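Long-range contacts in N-acetylmuramoyl-L-alanine amidase amiD (Escherichia coli, PDB 3D2Y), which uses a zinc ion to hydrolyse the amide link between N-acetylmuramoyl groups and L-amino acids in cell-wall glycopeptides: residues W83-S88 against R95-S100; K30-H35 against E146-H151. All coordinates share one frame; numbering follows the deposited sequence.

Contact 1: residues W83-S88 against R95-S100; sequences WHAGIS and RLNDTS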
loop_
_atom_site.group_PDB
_atom_site.type_symbol
_atom_site.label_atom_id
_atom_site.label_comp_id
_atom_site.label_asym_id
_atom_site.label_seq_id
_atom_site.Cartn_x
_atom_site.Cartn_y
_atom_site.Cartn_z
ATOM N N TRP A 83 4.818 -1.492 14.032
ATOM C CA TRP A 83 3.490 -2.091 14.251
ATOM C C TRP A 83 2.381 -1.295 13.532
ATOM O O TRP A 83 1.572 -0.601 14.166
ATOM C CB TRP A 83 3.217 -2.219 15.756
ATOM C CG TRP A 83 3.851 -3.438 16.412
ATOM C CD1 TRP A 83 4.699 -4.334 15.846
ATOM C CD2 TRP A 83 3.673 -3.852 17.780
ATOM N NE1 TRP A 83 5.045 -5.303 16.764
ATOM C CE2 TRP A 83 4.437 -5.012 17.968
ATOM C CE3 TRP A 83 2.954 -3.322 18.873
ATOM C CZ2 TRP A 83 4.466 -5.705 19.207
ATOM C CZ3 TRP A 83 2.969 -4.005 20.076
ATOM C CH2 TRP A 83 3.731 -5.170 20.245
ATOM N N HIS A 84 2.391 -1.371 12.180
ATOM C CA HIS A 84 1.495 -0.599 11.286
ATOM C C HIS A 84 0.486 -1.409 10.442
ATOM O O HIS A 84 -0.609 -0.945 10.152
ATOM C CB HIS A 84 2.300 0.358 10.364
ATOM C CG HIS A 84 3.103 -0.362 9.316
ATOM N ND1 HIS A 84 2.625 -0.567 8.041
ATOM C CD2 HIS A 84 4.300 -0.995 9.377
ATOM C CE1 HIS A 84 3.510 -1.268 7.344
ATOM N NE2 HIS A 84 4.530 -1.549 8.136
ATOM N N ALA A 85 0.870 -2.606 10.006
ATOM C CA ALA A 85 0.030 -3.445 9.110
ATOM C C ALA A 85 -1.012 -4.284 9.857
ATOM O O ALA A 85 -2.126 -4.537 9.342
ATOM C CB ALA A 85 0.918 -4.376 8.255
ATOM N N GLY A 86 -0.628 -4.784 11.032
ATOM C CA GLY A 86 -1.469 -5.722 11.760
ATOM C C GLY A 86 -1.692 -7.045 11.047
ATOM O O GLY A 86 -0.848 -7.507 10.241
ATOM N N ILE A 87 -2.818 -7.693 11.368
ATOM C CA ILE A 87 -3.209 -8.928 10.664
ATOM C C ILE A 87 -3.410 -8.595 9.204
ATOM O O ILE A 87 -4.219 -7.722 8.894
ATOM C CB ILE A 87 -4.497 -9.531 11.254
ATOM C CG1 ILE A 87 -4.213 -10.004 12.686
ATOM C CG2 ILE A 87 -5.045 -10.682 10.380
ATOM C CD1 ILE A 87 -5.437 -9.911 13.586
ATOM N N SER A 88 -2.650 -9.261 8.316
ATOM C CA SER A 88 -2.501 -8.756 6.962
ATOM C C SER A 88 -2.054 -9.867 6.019
ATOM O O SER A 88 -1.530 -10.898 6.460
ATOM C CB SER A 88 -1.476 -7.594 6.917
ATOM O OG SER A 88 -0.285 -7.944 7.624
ATOM N N ARG A 95 1.672 -11.323 7.907
ATOM C CA ARG A 95 2.486 -10.612 8.883
ATOM C C ARG A 95 3.302 -9.539 8.155
ATOM O O ARG A 95 4.545 -9.495 8.245
ATOM C CB ARG A 95 3.459 -11.548 9.649
ATOM C CG ARG A 95 2.794 -12.666 10.436
ATOM C CD ARG A 95 3.798 -13.521 11.122
ATOM N NE ARG A 95 3.107 -14.517 11.943
ATOM C CZ ARG A 95 3.658 -15.237 12.913
ATOM N NH1 ARG A 95 4.945 -15.125 13.208
ATOM N NH2 ARG A 95 2.906 -16.096 13.592
ATOM N N LEU A 96 2.590 -8.688 7.433
ATOM C CA LEU A 96 3.254 -7.681 6.599
ATOM C C LEU A 96 4.192 -6.702 7.301
ATOM O O LEU A 96 5.105 -6.151 6.654
ATOM C CB LEU A 96 2.254 -7.009 5.644
ATOM C CG LEU A 96 2.022 -7.666 4.284
ATOM C CD1 LEU A 96 3.311 -7.515 3.368
ATOM C CD2 LEU A 96 1.551 -9.093 4.389
ATOM N N ASN A 97 4.059 -6.573 8.615
ATOM C CA ASN A 97 4.977 -5.789 9.442
ATOM C C ASN A 97 6.400 -6.264 9.175
ATOM O O ASN A 97 7.307 -5.448 9.105
ATOM C CB ASN A 97 4.697 -6.001 10.914
ATOM C CG ASN A 97 3.595 -5.110 11.423
ATOM O OD1 ASN A 97 3.151 -4.206 10.708
ATOM N ND2 ASN A 97 3.131 -5.366 12.666
ATOM N N ASP A 98 6.551 -7.578 9.006
ATOM C CA ASP A 98 7.874 -8.217 8.928
ATOM C C ASP A 98 8.647 -7.717 7.717
ATOM O O ASP A 98 9.833 -7.599 7.768
ATOM C CB ASP A 98 7.762 -9.754 8.801
ATOM C CG ASP A 98 7.173 -10.393 10.028
ATOM O OD1 ASP A 98 6.916 -9.662 11.008
ATOM O OD2 ASP A 98 6.983 -11.615 10.029
ATOM N N THR A 99 7.956 -7.527 6.604
ATOM C CA THR A 99 8.586 -7.223 5.334
ATOM C C THR A 99 8.222 -5.861 4.735
ATOM O O THR A 99 8.487 -5.633 3.559
ATOM C CB THR A 99 8.296 -8.360 4.281
ATOM O OG1 THR A 99 6.875 -8.453 4.034
ATOM C CG2 THR A 99 8.833 -9.742 4.806
ATOM N N SER A 100 7.631 -4.962 5.515
ATOM C CA SER A 100 7.214 -3.705 4.928
ATOM C C SER A 100 7.754 -2.517 5.656
ATOM O O SER A 100 8.195 -2.610 6.816
ATOM C CB SER A 100 5.692 -3.620 4.872
ATOM O OG SER A 100 5.125 -3.423 6.181
HETATM O O HOH W 1 1.878 -7.528 10.437
HETATM O O HOH W 2 -0.686 -11.400 9.491
#

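Contact 2: residues K30-H35 against E146-H151; sequences KVLVIH and ENVVAH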
loop_
_atom_site.group_PDB
_atom_site.type_symbol
_atom_site.label_atom_id
_atom_site.label_comp_id
_atom_site.label_asym_id
_atom_site.label_seq_id
_atom_site.Cartn_x
_atom_site.Cartn_y
_atom_site.Cartn_z
ATOM N N LYS A 30 10.203 -5.660 1.187
ATOM C CA LYS A 30 9.654 -5.861 -0.143
ATOM C C LYS A 30 8.413 -5.000 -0.396
ATOM O O LYS A 30 7.991 -4.873 -1.535
ATOM C CB LYS A 30 9.225 -7.321 -0.320
ATOM C CG LYS A 30 10.383 -8.355 -0.146
ATOM C CD LYS A 30 9.943 -9.550 0.689
ATOM C CE LYS A 30 11.025 -10.419 1.208
ATOM N NZ LYS A 30 11.021 -11.627 0.317
ATOM N N VAL A 31 7.837 -4.421 0.666
ATOM C CA VAL A 31 6.515 -3.807 0.590
ATOM C C VAL A 31 6.522 -2.411 1.227
ATOM O O VAL A 31 7.181 -2.191 2.265
ATOM C CB VAL A 31 5.406 -4.760 1.191
ATOM C CG1 VAL A 31 4.043 -4.084 1.251
ATOM C CG2 VAL A 31 5.307 -6.107 0.374
ATOM N N LEU A 32 5.879 -1.481 0.541
ATOM C CA LEU A 32 5.649 -0.120 1.086
ATOM C C LEU A 32 4.176 0.101 1.259
ATOM O O LEU A 32 3.417 0.116 0.266
ATOM C CB LEU A 32 6.206 0.929 0.132
ATOM C CG LEU A 32 6.148 2.389 0.567
ATOM C CD1 LEU A 32 6.822 2.537 1.949
ATOM C CD2 LEU A 32 6.745 3.381 -0.481
ATOM N N VAL A 33 3.759 0.264 2.520
ATOM C CA VAL A 33 2.347 0.429 2.871
ATOM C C VAL A 33 1.957 1.914 3.210
ATOM O O VAL A 33 2.554 2.530 4.078
ATOM C CB VAL A 33 1.930 -0.463 4.077
ATOM C CG1 VAL A 33 0.445 -0.299 4.358
ATOM C CG2 VAL A 33 2.237 -1.945 3.814
ATOM N N ILE A 34 0.932 2.435 2.536
ATOM C CA ILE A 34 0.453 3.803 2.781
ATOM C C ILE A 34 -0.761 3.814 3.719
ATOM O O ILE A 34 -1.714 3.056 3.515
ATOM C CB ILE A 34 0.112 4.546 1.452
ATOM C CG1 ILE A 34 1.277 4.411 0.463
ATOM C CG2 ILE A 34 -0.117 6.006 1.708
ATOM C CD1 ILE A 34 2.618 5.025 0.971
ATOM N N HIS A 35 -0.711 4.682 4.729
ATOM C CA HIS A 35 -1.791 4.830 5.727
ATOM C C HIS A 35 -2.237 6.268 5.808
ATOM O O HIS A 35 -1.445 7.164 5.442
ATOM C CB HIS A 35 -1.270 4.486 7.151
ATOM C CG HIS A 35 -0.731 3.091 7.305
ATOM N ND1 HIS A 35 -1.503 2.052 7.784
ATOM C CD2 HIS A 35 0.506 2.583 7.089
ATOM C CE1 HIS A 35 -0.771 0.954 7.817
ATOM N NE2 HIS A 35 0.447 1.243 7.382
ATOM N N GLU A 146 3.900 -3.138 -7.900
ATOM C CA GLU A 146 2.688 -3.761 -7.305
ATOM C C GLU A 146 2.765 -3.923 -5.772
ATOM O O GLU A 146 1.762 -4.195 -5.118
ATOM C CB GLU A 146 2.337 -5.097 -7.981
ATOM C CG GLU A 146 3.307 -6.199 -7.676
ATOM C CD GLU A 146 4.515 -6.269 -8.615
ATOM O OE1 GLU A 146 4.841 -5.315 -9.348
ATOM O OE2 GLU A 146 5.183 -7.315 -8.588
ATOM N N ASN A 147 3.950 -3.717 -5.208
ATOM C CA ASN A 147 4.123 -3.834 -3.767
ATOM C C ASN A 147 4.146 -2.476 -3.047
ATOM O O ASN A 147 4.530 -2.370 -1.882
ATOM C CB ASN A 147 5.351 -4.721 -3.493
ATOM C CG ASN A 147 5.102 -6.163 -3.908
ATOM O OD1 ASN A 147 4.005 -6.663 -3.762
ATOM N ND2 ASN A 147 6.120 -6.825 -4.435
ATOM N N VAL A 148 3.693 -1.432 -3.742
ATOM C CA VAL A 148 3.333 -0.176 -3.066
ATOM C C VAL A 148 1.800 -0.206 -2.860
ATOM O O VAL A 148 1.043 -0.157 -3.820
ATOM C CB VAL A 148 3.745 1.071 -3.927
ATOM C CG1 VAL A 148 3.512 2.331 -3.118
ATOM C CG2 VAL A 148 5.207 0.940 -4.380
ATOM N N VAL A 149 1.344 -0.344 -1.621
ATOM C CA VAL A 149 -0.050 -0.746 -1.395
ATOM C C VAL A 149 -0.682 0.122 -0.351
ATOM O O VAL A 149 0.010 0.821 0.440
ATOM C CB VAL A 149 -0.173 -2.231 -0.913
ATOM C CG1 VAL A 149 0.263 -3.222 -2.040
ATOM C CG2 VAL A 149 0.666 -2.453 0.421
ATOM N N ALA A 150 -2.002 0.077 -0.377
ATOM C CA ALA A 150 -2.832 0.624 0.671
ATOM C C ALA A 150 -2.897 -0.368 1.811
ATOM O O ALA A 150 -2.862 -1.570 1.614
ATOM C CB ALA A 150 -4.272 0.842 0.127
ATOM N N HIS A 151 -3.044 0.148 3.019
ATOM C CA HIS A 151 -3.364 -0.741 4.137
ATOM C C HIS A 151 -4.645 -1.560 3.831
ATOM O O HIS A 151 -4.776 -2.744 4.208
ATOM C CB HIS A 151 -3.623 0.124 5.323
ATOM C CG HIS A 151 -3.592 -0.597 6.645
ATOM N ND1 HIS A 151 -3.991 0.008 7.818
ATOM C CD2 HIS A 151 -3.181 -1.838 6.987
ATOM C CE1 HIS A 151 -3.812 -0.824 8.829
ATOM N NE2 HIS A 151 -3.344 -1.957 8.345
HETATM O O HOH W 3 8.798 -5.579 -4.035
#

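Contact 1: residues W83-S88 against R95-S100
Two backbone N-H groups grip Asn97 OD1. The one from Ala85 N arrives in the amide plane, 2.9 Å from OD1 and fairly straight at 160°; the one from His84 N stands above that plane, and its 3.3 Å bond to OD1 is longer and more bent. The carboxamide thereby ties together the two loop limbs that flank strands 89-90 and 93-94 in this PGRP-type amidase fold. Its other branch, ND2, lies obliquely beside the Trp83 ring and hydrogen-bonds to the bound peptide, so one side chain holds the loop and also meets the substrate. Asn97 OD1 also lies over one face of the His84 ring, 3.6 Å above its plane and toward the rim. The bond from His84 NE2 to Ser100 OG is weak and strongly bent; the stronger partner is the zinc ligand His35, reached through ND1. Ala85 CB packs against Leu96 CB at 3.9 Å. One water bridges Gly86 O to Asn97 N, and a second joins Ser88 N to Arg95 N. Ser88 OG, turned between its backbone N and carbonyl carbon (chi1 48°), accepts from Leu96 N at 3.0 Å and donates to Gly86 O at 2.7 Å.

Contact 2: residues K30-H35 against E146-H151
The backbone bonds come first: Leu32 and Ile34 make a parallel ladder with the edge strand 148-150 of the amidase's mixed sheet. Leu32 N donates to Asn147 O, Val149 N to Leu32 O at 2.8 Å, Ile34 N to Val149 O, and His151 N closes on Ile34 O with the longest bond, 3.2 Å. The first three run nearly along the C=O axes, while CA-H groups of Val31, Val148 and Val33 make supporting contacts to carbonyl oxygens. The strand directions differ by 33°. At the start of the ladder a water bridges Lys30 O and Asn147 ND2.

The apolar contacts centre on Val149. Its CG2, in the crowded position between backbone N and carbonyl carbon, touches Val31 CG1 and Val33 CG2, each at 3.8 Å, and Ile154 covers Val33 and Val149. On the face carrying Leu32, Ile34, Val148 and Ala150, Leu32 CD2 meets Val148 CG1 more loosely, at 4.3 Å, and Trp168 packs over the other three residues.

The aromatic contact is T-shaped. His35 sends its edge toward the face of His151, CE1 lying 3.4 Å from CG of His151, with planes at 63°. His151 swings CG anti to its backbone N (chi1 -164°), and its ring is held by Ala85 O at NE2 and Asp161 at ND1. An alanine at His151 removes the imidazole, and would probably weaken zinc binding and leave the edge of His35 and Ala85 O without this partner. His35, His151 and Asp161 are the zinc ligands. Asp161 reaches His35 ND1 only weakly, and His84 is bonded at His35 NE2, so the carboxylate would probably polarise His151 more. With oxygen acceptors at both its nitrogens, the His151 ring as modelled is likely to lean toward the doubly protonated form.

Overall arrangement
Both contacts are largely buried, but contact 2 lies almost at the centre of the chain, whereas contact 1 sits farther out, with Trp83 and Arg95 exposed. Along the sequence, contact 1 falls within the long excursion that contact 2 closes. Strand 31-36 is common ground: it pairs with 148-150 on one side, and on the other meets segment 95-100 and strand 100-105, which Ser100 begins. Regular backbone bonds and valine packing join sheet strands in contact 2, while side-chain oxygens and waters hold mostly irregular chain in contact 1. The His84-His35 bond joins the two, as does the backbone bond of Thr99 to Lys30, and residues of both touch the bound peptide.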